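Local coordinates for protein chitin binding domain (Burkholderia pseudomallei, PDB 3UAM) that probably binds chitin or a related polysaccharide and, as a member of the AA10 lytic polysaccharide monooxygenase family, may cleave it oxidatively, at residues Arg30-Leu34 with Ala92-Glu96; Asp65-Val70 with Gln162-Gly166; Leu114-Tyr120 with Leu194-Trp198. Residue numbers count along the deposited sequence, not the author numbering.

Contact 1: residues Arg30-Leu34 with Ala92-Glu96; sequences RAVYL and AQLNE
Leu94 lays its side chain across the flank of a short helix, over Ala31 and between Arg30 and Leu34, and buries more surface than any other residue here. The packing joins helix 30-36, which follows the N-terminal strand of the beta-sandwich core of this AA10-type domain, to the 3-10 turn at the end of the long segment between strand 49-51 and helix 98-101. Residues 30-34 are regular alpha-helix, with Leu34 N bonded to Arg30 O at 3.1 Å. Residues 92-95 are the last part of a 3-10 turn that begins earlier in the chain, with Asn95 N to Ala92 O at 3.1 Å, and the chain becomes extended at Glu96. The backbones come closest at Ala31 and Leu94, whose CA atoms lie 6.9 Å apart.

Leu94, with chi1 m and chi2 t, brings CD2 to 3.6 Å from Ala31 CA, 3.7 Å from Leu34 CD1 and 3.7 Å from Arg30 CG. Leu34, also m,t, sets CD1 4.1 Å from Gln93 CB, at the margin of the apolar patch. The Gln93 amide turns back to the carbonyl of Ala90. Arg30 runs out t,t,m beside Leu94, and its guanidinium is shared: NH2 forms a salt bridge with Asp212 of strand 205-215, Trp103 makes a cation-pi contact, and NH1 serves the turn. Thus one buried arginine ties helix, turn and sheet together. Arg30 NH1 donates to Leu94 O at 2.7 Å and to a water at 2.8 Å, and that water donates in turn to Glu96 O at 2.8 Å.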
loop_
_atom_site.group_PDB
_atom_site.type_symbol
_atom_site.label_atom_id
_atom_site.label_comp_id
_atom_site.label_asym_id
_atom_site.label_seq_id
_atom_site.Cartn_x
_atom_site.Cartn_y
_atom_site.Cartn_z
ATOM N N ARG A 30 4.107 7.953 3.892
ATOM C CA ARG A 30 3.457 9.174 4.310
ATOM C C ARG A 30 2.998 9.065 5.761
ATOM O O ARG A 30 3.187 10.001 6.543
ATOM C CB ARG A 30 2.280 9.474 3.393
ATOM C CG ARG A 30 1.536 10.749 3.724
ATOM C CD ARG A 30 0.318 10.910 2.857
ATOM N NE ARG A 30 0.641 11.097 1.437
ATOM C CZ ARG A 30 -0.283 11.307 0.483
ATOM N NH1 ARG A 30 -1.558 11.404 0.801
ATOM N NH2 ARG A 30 0.066 11.462 -0.795
ATOM N N ALA A 31 2.413 7.922 6.115
ATOM C CA ALA A 31 1.875 7.735 7.466
ATOM C C ALA A 31 3.009 7.680 8.494
ATOM O O ALA A 31 2.879 8.252 9.581
ATOM C CB ALA A 31 1.012 6.494 7.557
ATOM N N VAL A 32 4.107 7.005 8.149
ATOM C CA VAL A 32 5.293 6.947 9.039
ATOM C C VAL A 32 5.830 8.357 9.314
ATOM O O VAL A 32 6.166 8.698 10.457
ATOM C CB VAL A 32 6.399 6.041 8.467
ATOM C CG1 VAL A 32 7.739 6.260 9.180
ATOM C CG2 VAL A 32 5.959 4.587 8.571
ATOM N N TYR A 33 5.894 9.186 8.277
ATOM C CA TYR A 33 6.343 10.556 8.474
ATOM C C TYR A 33 5.369 11.317 9.382
ATOM O O TYR A 33 5.799 12.137 10.182
ATOM C CB TYR A 33 6.459 11.301 7.153
ATOM C CG TYR A 33 7.771 11.233 6.421
ATOM C CD1 TYR A 33 8.998 11.239 7.079
ATOM C CD2 TYR A 33 7.775 11.251 5.040
ATOM C CE1 TYR A 33 10.189 11.228 6.359
ATOM C CE2 TYR A 33 8.941 11.226 4.325
ATOM C CZ TYR A 33 10.137 11.219 4.979
ATOM O OH TYR A 33 11.255 11.236 4.203
ATOM N N LEU A 34 4.065 11.067 9.266
ATOM C CA LEU A 34 3.124 11.706 10.192
ATOM C C LEU A 34 3.345 11.223 11.626
ATOM O O LEU A 34 3.324 12.024 12.571
ATOM C CB LEU A 34 1.675 11.506 9.755
ATOM C CG LEU A 34 1.248 12.323 8.527
ATOM C CD1 LEU A 34 -0.269 12.249 8.357
ATOM C CD2 LEU A 34 1.704 13.771 8.607
ATOM N N ALA A 92 -7.545 10.248 8.885
ATOM C CA ALA A 92 -8.134 11.079 7.817
ATOM C C ALA A 92 -7.197 12.141 7.257
ATOM O O ALA A 92 -7.338 12.518 6.094
ATOM C CB ALA A 92 -9.429 11.741 8.292
ATOM N N GLN A 93 -6.266 12.637 8.078
ATOM C CA GLN A 93 -5.209 13.564 7.635
ATOM C C GLN A 93 -4.531 13.102 6.348
ATOM O O GLN A 93 -4.159 13.910 5.495
ATOM C CB GLN A 93 -4.101 13.679 8.705
ATOM C CG GLN A 93 -4.439 14.525 9.910
ATOM C CD GLN A 93 -3.449 14.353 11.077
ATOM O OE1 GLN A 93 -2.615 15.212 11.317
ATOM N NE2 GLN A 93 -3.541 13.226 11.793
ATOM N N LEU A 94 -4.357 11.790 6.229
ATOM C CA LEU A 94 -3.613 11.211 5.119
ATOM C C LEU A 94 -4.190 11.511 3.746
ATOM O O LEU A 94 -3.448 11.528 2.783
ATOM C CB LEU A 94 -3.475 9.697 5.304
ATOM C CG LEU A 94 -2.538 9.294 6.455
ATOM C CD1 LEU A 94 -2.885 7.883 6.907
ATOM C CD2 LEU A 94 -1.057 9.393 6.064
ATOM N N ASN A 95 -5.494 11.745 3.679
ATOM C CA ASN A 95 -6.199 11.967 2.414
ATOM C C ASN A 95 -6.192 13.384 1.874
ATOM O O ASN A 95 -6.713 13.637 0.777
ATOM C CB ASN A 95 -7.655 11.511 2.574
ATOM C CG ASN A 95 -7.755 10.030 2.876
ATOM O OD1 ASN A 95 -7.036 9.221 2.268
ATOM N ND2 ASN A 95 -8.617 9.663 3.821
ATOM N N GLU A 96 -5.622 14.313 2.635
ATOM C CA GLU A 96 -5.515 15.664 2.154
ATOM C C GLU A 96 -4.666 15.713 0.879
ATOM O O GLU A 96 -3.689 15.004 0.743
ATOM C CB GLU A 96 -4.931 16.585 3.227
ATOM C CG GLU A 96 -5.836 16.745 4.432
ATOM C CD GLU A 96 -7.160 17.430 4.118
ATOM O OE1 GLU A 96 -7.257 18.222 3.145
ATOM O OE2 GLU A 96 -8.109 17.187 4.886
HETATM O O HOH W 1 -3.103 12.893 -0.979
#

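Contact 2: residues Asp65-Val70 with Gln162-Gly166; sequences DAPDDV and QPYWG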
loop_
_atom_site.group_PDB
_atom_site.type_symbol
_atom_site.label_atom_id
_atom_site.label_comp_id
_atom_site.label_asym_id
_atom_site.label_seq_id
_atom_site.Cartn_x
_atom_site.Cartn_y
_atom_site.Cartn_z
ATOM N N ASP A 65 -5.683 -15.083 -8.527
ATOM C CA ASP A 65 -4.674 -16.135 -8.534
ATOM C C ASP A 65 -5.010 -17.291 -7.606
ATOM O O ASP A 65 -4.643 -18.433 -7.903
ATOM C CB ASP A 65 -3.325 -15.559 -8.136
ATOM C CG ASP A 65 -2.847 -14.508 -9.096
ATOM O OD1 ASP A 65 -2.613 -14.881 -10.275
ATOM O OD2 ASP A 65 -2.702 -13.331 -8.669
ATOM N N ALA A 66 -5.720 -17.010 -6.510
ATOM C CA ALA A 66 -5.967 -17.996 -5.463
ATOM C C ALA A 66 -7.470 -18.154 -5.166
ATOM O O ALA A 66 -8.028 -17.390 -4.378
ATOM C CB ALA A 66 -5.196 -17.595 -4.207
ATOM N N PRO A 67 -8.134 -19.127 -5.819
ATOM C CA PRO A 67 -9.576 -19.165 -5.718
ATOM C C PRO A 67 -10.133 -19.392 -4.305
ATOM O O PRO A 67 -11.252 -18.973 -4.044
ATOM C CB PRO A 67 -9.994 -20.294 -6.685
ATOM C CG PRO A 67 -8.739 -21.008 -7.066
ATOM C CD PRO A 67 -7.621 -20.042 -6.858
ATOM N N ASP A 68 -9.387 -20.016 -3.397
ATOM C CA ASP A 68 -9.928 -20.263 -2.059
ATOM C C ASP A 68 -9.720 -19.076 -1.084
ATOM O O ASP A 68 -10.241 -19.093 0.037
ATOM C CB ASP A 68 -9.374 -21.559 -1.476
ATOM C CG ASP A 68 -9.995 -22.814 -2.113
ATOM O OD1 ASP A 68 -11.205 -22.822 -2.391
ATOM O OD2 ASP A 68 -9.269 -23.795 -2.341
ATOM N N ASP A 69 -8.987 -18.044 -1.514
ATOM C CA ASP A 69 -8.747 -16.889 -0.661
ATOM C C ASP A 69 -10.071 -16.197 -0.339
ATOM O O ASP A 69 -11.025 -16.271 -1.110
ATOM C CB ASP A 69 -7.758 -15.897 -1.285
ATOM C CG ASP A 69 -6.307 -16.243 -1.002
ATOM O OD1 ASP A 69 -6.020 -17.385 -0.553
ATOM O OD2 ASP A 69 -5.435 -15.362 -1.276
ATOM N N VAL A 70 -10.120 -15.549 0.819
ATOM C CA VAL A 70 -11.326 -14.866 1.259
ATOM C C VAL A 70 -11.564 -13.708 0.315
ATOM O O VAL A 70 -10.620 -12.994 -0.066
ATOM C CB VAL A 70 -11.193 -14.362 2.711
ATOM C CG1 VAL A 70 -12.317 -13.385 3.053
ATOM C CG2 VAL A 70 -11.119 -15.550 3.674
ATOM N N GLN A 162 -1.234 -22.501 -1.884
ATOM C CA GLN A 162 -2.707 -22.601 -1.780
ATOM C C GLN A 162 -3.124 -24.017 -1.422
ATOM O O GLN A 162 -2.439 -24.951 -1.797
ATOM C CB GLN A 162 -3.364 -22.236 -3.114
ATOM C CG GLN A 162 -3.099 -20.841 -3.642
ATOM C CD GLN A 162 -3.614 -20.627 -5.067
ATOM O OE1 GLN A 162 -4.757 -20.915 -5.368
ATOM N NE2 GLN A 162 -2.757 -20.091 -5.936
ATOM N N PRO A 163 -4.264 -24.192 -0.714
ATOM C CA PRO A 163 -5.098 -23.142 -0.155
ATOM C C PRO A 163 -4.437 -22.490 1.060
ATOM O O PRO A 163 -3.472 -23.035 1.615
ATOM C CB PRO A 163 -6.358 -23.884 0.277
ATOM C CG PRO A 163 -5.907 -25.288 0.522
ATOM C CD PRO A 163 -4.845 -25.529 -0.495
ATOM N N TYR A 164 -4.965 -21.353 1.499
ATOM C CA TYR A 164 -4.347 -20.641 2.632
ATOM C C TYR A 164 -4.448 -21.423 3.932
ATOM O O TYR A 164 -3.785 -21.073 4.900
ATOM C CB TYR A 164 -4.956 -19.244 2.818
ATOM C CG TYR A 164 -6.404 -19.210 3.297
ATOM C CD1 TYR A 164 -6.748 -19.468 4.621
ATOM C CD2 TYR A 164 -7.424 -18.896 2.414
ATOM C CE1 TYR A 164 -8.087 -19.415 5.044
ATOM C CE2 TYR A 164 -8.737 -18.852 2.813
ATOM C CZ TYR A 164 -9.074 -19.100 4.116
ATOM O OH TYR A 164 -10.402 -19.008 4.455
ATOM N N TRP A 165 -5.295 -22.459 3.972
ATOM C CA TRP A 165 -5.376 -23.342 5.151
ATOM C C TRP A 165 -4.622 -24.638 5.023
ATOM O O TRP A 165 -4.773 -25.538 5.860
ATOM C CB TRP A 165 -6.814 -23.663 5.484
ATOM C CG TRP A 165 -7.537 -24.438 4.417
ATOM C CD1 TRP A 165 -7.515 -25.819 4.178
ATOM C CD2 TRP A 165 -8.465 -23.900 3.433
ATOM N NE1 TRP A 165 -8.327 -26.139 3.131
ATOM C CE2 TRP A 165 -8.923 -25.038 2.638
ATOM C CE3 TRP A 165 -8.920 -22.644 3.132
ATOM C CZ2 TRP A 165 -9.794 -24.890 1.586
ATOM C CZ3 TRP A 165 -9.828 -22.498 2.076
ATOM C CH2 TRP A 165 -10.259 -23.605 1.325
ATOM N N GLY A 166 -3.812 -24.758 3.981
ATOM C CA GLY A 166 -3.038 -25.961 3.763
ATOM C C GLY A 166 -1.997 -26.165 4.864
ATOM O O GLY A 166 -1.649 -25.235 5.599
HETATM O O HOH W 2 -6.684 -21.047 -3.462
HETATM O O HOH W 3 -12.123 -18.850 2.276
HETATM O O HOH W 4 -6.051 -20.005 -0.861
#
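Two type I beta turns, Ala66-Asp69 and Pro163-Gly166, pack against each other at the surface of the domain, joining the loop between strand 49-51 and helix 98-101 to the one between strand 155-158 and helix 169-173, outside the beta-sandwich. Tyr164, Asp68 and Gln162 contribute most of the buried area. The Tyr164 ring presents its edge to the first turn: CE2 lies 3.2 Å from Asp68 O and CD2 3.6 Å from Asp69 OD1, while its OH approaches Val70 CG2 at 3.6 Å. The CA-to-CB bond of Asp68 points toward the second turn, with CG 3.5 Å from Trp165 CH2 and OD2 3.9 Å from Pro163 CB. Gln162, just before the cis peptide bond to Pro163, reaches along the first turn, and its NE2 makes a weak hydrogen bond to Asp65 O at 3.2 Å. Asp69 also forms a salt bridge with Arg127 of strand 126-133. Water mediates much of the polar contact; one molecule accepts from Asp68 N at 2.9 Å and donates to Gln162 OE1 at 2.7 Å.

Contact 3: residues Leu114-Tyr120 with Leu194-Trp198; sequences LQISWSY and LLAVW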
loop_
_atom_site.group_PDB
_atom_site.type_symbol
_atom_site.label_atom_id
_atom_site.label_comp_id
_atom_site.label_asym_id
_atom_site.label_seq_id
_atom_site.Cartn_x
_atom_site.Cartn_y
_atom_site.Cartn_z
ATOM N N LEU A 114 15.317 0.912 -5.844
ATOM C CA LEU A 114 14.671 1.344 -4.624
ATOM C C LEU A 114 14.359 0.111 -3.817
ATOM O O LEU A 114 13.759 -0.831 -4.323
ATOM C CB LEU A 114 13.382 2.100 -4.946
ATOM C CG LEU A 114 12.706 2.820 -3.776
ATOM C CD1 LEU A 114 13.586 3.954 -3.281
ATOM C CD2 LEU A 114 11.349 3.336 -4.213
ATOM N N GLN A 115 14.817 0.103 -2.576
ATOM C CA GLN A 115 14.531 -0.986 -1.666
ATOM C C GLN A 115 13.366 -0.572 -0.764
ATOM O O GLN A 115 13.396 0.487 -0.127
ATOM C CB GLN A 115 15.785 -1.289 -0.848
ATOM C CG GLN A 115 15.788 -2.637 -0.174
ATOM C CD GLN A 115 17.199 -3.129 0.100
ATOM O OE1 GLN A 115 17.801 -2.698 1.066
ATOM N NE2 GLN A 115 17.730 -4.037 -0.759
ATOM N N ILE A 116 12.329 -1.387 -0.734
ATOM C CA ILE A 116 11.179 -1.162 0.138
ATOM C C ILE A 116 11.244 -2.137 1.304
ATOM O O ILE A 116 11.474 -3.352 1.085
ATOM C CB ILE A 116 9.851 -1.453 -0.581
ATOM C CG1 ILE A 116 9.764 -0.720 -1.927
ATOM C CG2 ILE A 116 8.656 -1.122 0.326
ATOM C CD1 ILE A 116 9.807 0.779 -1.837
ATOM N N SER A 117 11.070 -1.629 2.529
ATOM C CA SER A 117 10.979 -2.489 3.693
ATOM C C SER A 117 9.624 -2.338 4.381
ATOM O O SER A 117 9.250 -1.246 4.801
ATOM C CB SER A 117 12.084 -2.187 4.707
ATOM O OG SER A 117 13.375 -2.523 4.218
ATOM N N TRP A 118 8.931 -3.454 4.525
ATOM C CA TRP A 118 7.752 -3.585 5.411
ATOM C C TRP A 118 8.123 -4.121 6.762
ATOM O O TRP A 118 8.955 -5.021 6.861
ATOM C CB TRP A 118 6.760 -4.559 4.834
ATOM C CG TRP A 118 6.049 -4.077 3.610
ATOM C CD1 TRP A 118 6.491 -4.121 2.287
ATOM C CD2 TRP A 118 4.709 -3.503 3.547
ATOM N NE1 TRP A 118 5.540 -3.615 1.452
ATOM C CE2 TRP A 118 4.455 -3.212 2.152
ATOM C CE3 TRP A 118 3.731 -3.198 4.492
ATOM C CZ2 TRP A 118 3.261 -2.648 1.730
ATOM C CZ3 TRP A 118 2.539 -2.637 4.052
ATOM C CH2 TRP A 118 2.316 -2.366 2.704
ATOM N N SER A 119 7.504 -3.582 7.816
ATOM C CA SER A 119 7.574 -4.177 9.148
ATOM C C SER A 119 6.153 -4.424 9.630
ATOM O O SER A 119 5.199 -3.870 9.078
ATOM C CB SER A 119 8.318 -3.291 10.126
ATOM O OG SER A 119 8.670 -4.026 11.289
ATOM N N TYR A 120 6.038 -5.245 10.665
ATOM C CA TYR A 120 4.775 -5.822 11.071
ATOM C C TYR A 120 4.732 -6.017 12.574
ATOM O O TYR A 120 5.752 -5.981 13.265
ATOM C CB TYR A 120 4.563 -7.214 10.423
ATOM C CG TYR A 120 4.764 -7.301 8.931
ATOM C CD1 TYR A 120 3.763 -6.901 8.039
ATOM C CD2 TYR A 120 5.951 -7.794 8.398
ATOM C CE1 TYR A 120 3.943 -6.989 6.679
ATOM C CE2 TYR A 120 6.142 -7.887 7.033
ATOM C CZ TYR A 120 5.133 -7.487 6.173
ATOM O OH TYR A 120 5.316 -7.597 4.821
ATOM N N LEU A 194 3.976 6.444 -5.020
ATOM C CA LEU A 194 4.127 5.003 -5.059
ATOM C C LEU A 194 3.224 4.431 -3.991
ATOM O O LEU A 194 3.430 4.684 -2.787
ATOM C CB LEU A 194 5.577 4.619 -4.780
ATOM C CG LEU A 194 5.952 3.121 -4.839
ATOM C CD1 LEU A 194 5.832 2.574 -6.234
ATOM C CD2 LEU A 194 7.372 2.914 -4.315
ATOM N N LEU A 195 2.195 3.709 -4.411
ATOM C CA LEU A 195 1.268 3.095 -3.489
ATOM C C LEU A 195 1.689 1.649 -3.278
ATOM O O LEU A 195 1.688 0.841 -4.216
ATOM C CB LEU A 195 -0.155 3.155 -4.038
ATOM C CG LEU A 195 -1.215 2.371 -3.255
ATOM C CD1 LEU A 195 -1.337 2.964 -1.856
ATOM C CD2 LEU A 195 -2.535 2.385 -4.020
ATOM N N ALA A 196 2.058 1.333 -2.047
ATOM C CA ALA A 196 2.463 -0.025 -1.690
ATOM C C ALA A 196 1.295 -0.671 -0.958
ATOM O O ALA A 196 0.777 -0.071 0.019
ATOM C CB ALA A 196 3.711 0.023 -0.808
ATOM N N VAL A 197 0.887 -1.871 -1.404
ATOM C CA VAL A 197 -0.300 -2.552 -0.883
ATOM C C VAL A 197 0.001 -4.006 -0.511
ATOM O O VAL A 197 0.516 -4.768 -1.334
ATOM C CB VAL A 197 -1.463 -2.538 -1.897
ATOM C CG1 VAL A 197 -2.752 -3.099 -1.276
ATOM C CG2 VAL A 197 -1.689 -1.122 -2.434
ATOM N N TRP A 198 -0.376 -4.386 0.703
ATOM C CA TRP A 198 -0.154 -5.718 1.261
ATOM C C TRP A 198 -1.466 -6.459 1.401
ATOM O O TRP A 198 -2.256 -6.101 2.253
ATOM C CB TRP A 198 0.514 -5.539 2.611
ATOM C CG TRP A 198 0.691 -6.796 3.434
ATOM C CD1 TRP A 198 1.069 -8.050 3.001
ATOM C CD2 TRP A 198 0.536 -6.923 4.871
ATOM N NE1 TRP A 198 1.141 -8.926 4.041
ATOM C CE2 TRP A 198 0.853 -8.309 5.195
ATOM C CE3 TRP A 198 0.244 -6.045 5.899
ATOM C CZ2 TRP A 198 0.790 -8.788 6.473
ATOM C CZ3 TRP A 198 0.196 -6.542 7.194
ATOM C CH2 TRP A 198 0.470 -7.892 7.469
#
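No hydrogen bond links these two strands, whose axes approach to 10.2 Å and run at 41° to each other; side chains fill the space between them. Aliphatic contacts dominate at the Leu114 end, where Leu194 CD2 meets Leu114 CD2 at 4.0 Å and Ile116 CD1 at 4.1 Å.

Aromatic contacts take over toward Tyr120. The Ala196 CB methyl lies beside the Trp118 ring, 3.7 Å from Trp118 CZ2. Trp198 turns an edge to the face of Trp118, the Trp198 five-membered and Trp118 six-membered ring centroids 5.6 Å apart and the planes at 52°, and its CB makes a CH-pi contact 4.0 Å from the latter centroid. Tyr120 in turn directs its edge at the face of Trp198, its ring centroid 4.6 Å from that of the Trp198 six-membered ring and CD1 only 3.5 Å from Trp198 CH2. Trp129 stacks on Trp198 and extends the cluster.

Polar groups at the ring margins have partners on neighbouring strands: Trp118 NE1 hydrogen-bonds to Tyr131, Trp198 NE1 to Thr126, and Tyr120 OH to Thr179. The alternation of inward and outward residues along strand 114-120, with apolar and aromatic side chains between two sheets, is that of the beta-sandwich core of AA10 proteins, an immunoglobulin-like fold of the E-set clan.

The centre of contact 3 lies about 7 Å from the centre of the chain, in the core, where the contact joins the three-stranded sheet to the mixed sheet through strands 113-121 and 190-200. Contacts 1 and 2 sit on opposite sides of the chain's centre, their own centres about 32 Å apart; those of contacts 1 and 3 are about 15 Å apart, and of contacts 2 and 3 about 23 Å. Contact 1 closes before contact 3 opens along the chain, whereas contact 2 crosses both. The long segment between strand 49-51 and helix 98-101 supplies residues 65-70 and 92-96, so it packs against helix 30-36 on one side of that centre and against the loop carrying 162-166 on the other.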